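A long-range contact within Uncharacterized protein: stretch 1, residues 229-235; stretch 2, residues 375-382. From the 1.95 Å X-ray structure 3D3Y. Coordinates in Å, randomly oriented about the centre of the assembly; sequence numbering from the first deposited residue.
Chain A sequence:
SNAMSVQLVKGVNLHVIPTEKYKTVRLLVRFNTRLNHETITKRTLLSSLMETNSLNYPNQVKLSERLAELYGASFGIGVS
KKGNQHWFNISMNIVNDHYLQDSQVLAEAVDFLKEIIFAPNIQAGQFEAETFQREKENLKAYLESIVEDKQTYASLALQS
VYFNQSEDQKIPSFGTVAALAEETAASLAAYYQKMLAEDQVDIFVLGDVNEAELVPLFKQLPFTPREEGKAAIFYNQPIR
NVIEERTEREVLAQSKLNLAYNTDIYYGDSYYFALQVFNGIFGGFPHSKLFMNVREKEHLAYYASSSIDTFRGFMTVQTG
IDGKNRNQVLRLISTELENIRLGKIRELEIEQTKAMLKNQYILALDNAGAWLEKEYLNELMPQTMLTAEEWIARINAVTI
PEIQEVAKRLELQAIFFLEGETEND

Stretch 1, residues 229-235: GKAAIFY
Stretch 2 (375-382) EYLNELMP

An irregular segment, residues 229-235, lies against residues 375-382, the last turns of a helix and the residues that follow it, in the same chain; no two touching residues are closer than 146 positions in sequence. Stretch 1 has neither helix nor strand and is mostly extended. Stretch 2 enters as helix, which runs through Leu-380 and is held by Glu-379 N to Glu-375 O (2.9 Å), Leu-380 N to Tyr-376 O (3.0 Å) and Met-381 N to Leu-377 O (2.8 Å); Met-381 is the first residue to leave helical angles, at phi/psi -126/83. The closest pair of CA atoms is Ile-233 CA and Leu-380 CA, 8.2 Å apart, a spacing that leaves the contact to side chains. No hydrogen bond crosses it, and 288 Å² is buried, both sides summed.

Gly-229 (-64/129) is exposed and makes no contact. Lys-230 (-86/159) points its CA-to-CB bond toward the helix and extends its chain with chi1 m, chi2 t and chi3 t before chi4 turns to p (74°). The long methylene run suits this partly exposed place: CD packs 3.4 Å from Leu-380 CD2, and CE lies 3.7 Å from Tyr-376 OH. The ammonium NZ is hydrogen-bonded elsewhere in the structure, as is Tyr-376 OH, so here lysine serves through its carbons. Tyr-376, buried and with chi1 t and chi2 77°, sets CA-to-CB sideways, but its ring carries the hydroxyl end nearer to stretch 1.

Ala-231 (-48/149) and Ala-232 (-57/136) bridge the gap to the next contact without touching stretch 2; the nearer of the two, Ala-231 CB, is 8.9 Å from Leu-380 CD2. At Ile-233 the backbone turns to -75/-42, and CA-to-CB again points toward the helix. With chi1 t and chi2 at 124°, between wells, CD1 lies 3.8 Å from Leu-380 CD1, while the other branch places CG2 4.1 Å from Met-381 SE. A branched apolar side chain can thus meet two neighbours at once. Leu-380, chi1 m and chi2 t, also points toward stretch 1, and its two methyls divide the work, CD2 approaching Lys-230 and CD1 approaching Ile-233.

Phe-234 (-82/149) starts sideways, but chi1 m with chi2 -42° brings the ring's far end nearer to the helix terminus. Its CZ is 3.5 Å from Met-381 SE, and the selenium sits 4.5 Å from the centroid of the Phe-234 ring, 51° off the normal, an oblique sulfur-aromatic type contact made by selenium in place of sulfur. Met-381, a selenomethionine, points toward stretch 1 with chi1 m, chi2 t and chi3 -95°; its long, unbranched and polarizable side chain lets SE reach both Ile-233 and the phenyl ring, and it has the largest area covered by the other stretch, 63 Å². Tyr-235 (-116/137), with chi1 t and chi2 90°, carries the chain out of reach; Tyr-235 CB, the nearest atom of its side chain, is 11.9 Å from Met-381 CE.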

# COMPACT_ATOMS: atom_id res chain seq x y z
N GLY A 229 18.45 6.04 -9.79
CA GLY A 229 17.90 4.69 -9.69
C GLY A 229 17.11 4.41 -8.41
O GLY A 229 17.58 4.65 -7.31
N LYS A 230 15.90 3.89 -8.56
CA LYS A 230 15.12 3.44 -7.40
C LYS A 230 15.48 1.99 -7.03
O LYS A 230 15.99 1.25 -7.86
CB LYS A 230 13.63 3.53 -7.71
CG LYS A 230 13.11 4.97 -7.85
CD LYS A 230 11.61 5.00 -8.08
CE LYS A 230 11.07 6.42 -8.09
NZ LYS A 230 11.41 7.16 -9.34
N ALA A 231 15.21 1.61 -5.79
CA ALA A 231 15.18 0.18 -5.40
C ALA A 231 14.33 -0.63 -6.40
O ALA A 231 13.35 -0.11 -6.96
CB ALA A 231 14.60 0.03 -3.99
N ALA A 232 14.67 -1.91 -6.59
CA ALA A 232 13.86 -2.81 -7.41
C ALA A 232 12.45 -2.84 -6.82
O ALA A 232 12.28 -2.89 -5.61
CB ALA A 232 14.45 -4.18 -7.44
N ILE A 233 11.44 -2.77 -7.67
CA ILE A 233 10.09 -2.73 -7.12
C ILE A 233 9.63 -4.11 -6.61
O ILE A 233 9.02 -4.20 -5.54
CB ILE A 233 9.04 -2.07 -8.06
CG1 ILE A 233 7.68 -2.08 -7.34
CG2 ILE A 233 8.96 -2.78 -9.39
CD1 ILE A 233 6.99 -0.77 -7.17
N PHE A 234 9.91 -5.16 -7.36
CA PHE A 234 9.33 -6.46 -7.06
C PHE A 234 10.15 -7.13 -5.96
O PHE A 234 11.37 -6.91 -5.86
CB PHE A 234 9.27 -7.36 -8.30
CG PHE A 234 8.34 -6.86 -9.37
CD1 PHE A 234 7.09 -6.32 -9.06
CD2 PHE A 234 8.71 -6.93 -10.71
CE1 PHE A 234 6.21 -5.86 -10.07
CE2 PHE A 234 7.83 -6.47 -11.73
CZ PHE A 234 6.58 -5.94 -11.40
N TYR A 235 9.47 -7.95 -5.16
CA TYR A 235 10.19 -8.83 -4.24
C TYR A 235 9.90 -10.28 -4.64
O TYR A 235 8.75 -10.63 -4.92
CB TYR A 235 9.79 -8.61 -2.78
CG TYR A 235 10.34 -9.67 -1.82
CD1 TYR A 235 11.59 -9.52 -1.20
CD2 TYR A 235 9.61 -10.84 -1.57
CE1 TYR A 235 12.10 -10.49 -0.32
CE2 TYR A 235 10.11 -11.83 -0.69
CZ TYR A 235 11.34 -11.65 -0.08
OH TYR A 235 11.78 -12.63 0.78
N GLU A 375 -0.48 6.77 -12.66
CA GLU A 375 0.63 7.55 -13.22
C GLU A 375 1.96 7.16 -12.56
O GLU A 375 2.98 7.03 -13.24
CB GLU A 375 0.40 9.06 -13.07
CG GLU A 375 -0.73 9.62 -13.94
CD GLU A 375 -0.35 9.73 -15.42
OE1 GLU A 375 0.83 9.52 -15.78
OE2 GLU A 375 -1.25 10.03 -16.23
N TYR A 376 1.94 6.98 -11.24
CA TYR A 376 3.14 6.59 -10.55
C TYR A 376 3.64 5.22 -11.00
O TYR A 376 4.82 5.07 -11.35
CB TYR A 376 2.95 6.66 -9.03
CG TYR A 376 4.26 6.64 -8.29
CD1 TYR A 376 5.05 7.77 -8.21
CD2 TYR A 376 4.71 5.48 -7.66
CE1 TYR A 376 6.27 7.76 -7.54
CE2 TYR A 376 5.92 5.46 -6.98
CZ TYR A 376 6.69 6.60 -6.90
OH TYR A 376 7.88 6.59 -6.20
N LEU A 377 2.76 4.22 -11.03
CA LEU A 377 3.16 2.89 -11.48
C LEU A 377 3.71 2.94 -12.87
O LEU A 377 4.74 2.34 -13.15
CB LEU A 377 2.02 1.86 -11.43
CG LEU A 377 1.50 1.51 -10.04
CD1 LEU A 377 0.47 0.39 -10.15
CD2 LEU A 377 2.65 1.14 -9.08
N ASN A 378 3.01 3.65 -13.74
CA ASN A 378 3.42 3.90 -15.12
C ASN A 378 4.82 4.48 -15.25
O ASN A 378 5.56 4.12 -16.16
CB ASN A 378 2.47 4.92 -15.69
CG ASN A 378 1.92 4.51 -16.97
OD1 ASN A 378 2.59 4.65 -17.99
ND2 ASN A 378 0.69 3.96 -16.96
N GLU A 379 5.13 5.40 -14.35
CA GLU A 379 6.43 6.04 -14.28
C GLU A 379 7.50 5.01 -13.91
O GLU A 379 8.54 4.95 -14.53
CB GLU A 379 6.41 7.17 -13.25
CG GLU A 379 7.77 7.77 -12.91
CD GLU A 379 8.43 8.45 -14.10
OE1 GLU A 379 7.72 8.81 -15.07
OE2 GLU A 379 9.68 8.63 -14.06
N LEU A 380 7.20 4.18 -12.92
CA LEU A 380 8.10 3.09 -12.54
C LEU A 380 8.30 2.07 -13.65
O LEU A 380 9.42 1.73 -14.03
CB LEU A 380 7.58 2.40 -11.28
CG LEU A 380 7.40 3.31 -10.06
CD1 LEU A 380 6.67 2.59 -8.96
CD2 LEU A 380 8.73 3.83 -9.55
N MSE A 381 7.20 1.59 -14.22
CA MSE A 381 7.27 0.51 -15.17
C MSE A 381 6.58 0.85 -16.45
O MSE A 381 5.43 0.46 -16.68
CB MSE A 381 6.66 -0.74 -14.57
CG MSE A 381 7.31 -1.12 -13.28
SE MSE A 381 6.40 -2.65 -12.64
CE MSE A 381 5.10 -1.91 -11.45
N PRO A 382 7.32 1.57 -17.32
CA PRO A 382 6.80 2.25 -18.50
C PRO A 382 6.14 1.34 -19.52
O PRO A 382 5.35 1.81 -20.33
CB PRO A 382 8.05 2.90 -19.12
CG PRO A 382 9.03 2.96 -18.02
CD PRO A 382 8.78 1.74 -17.21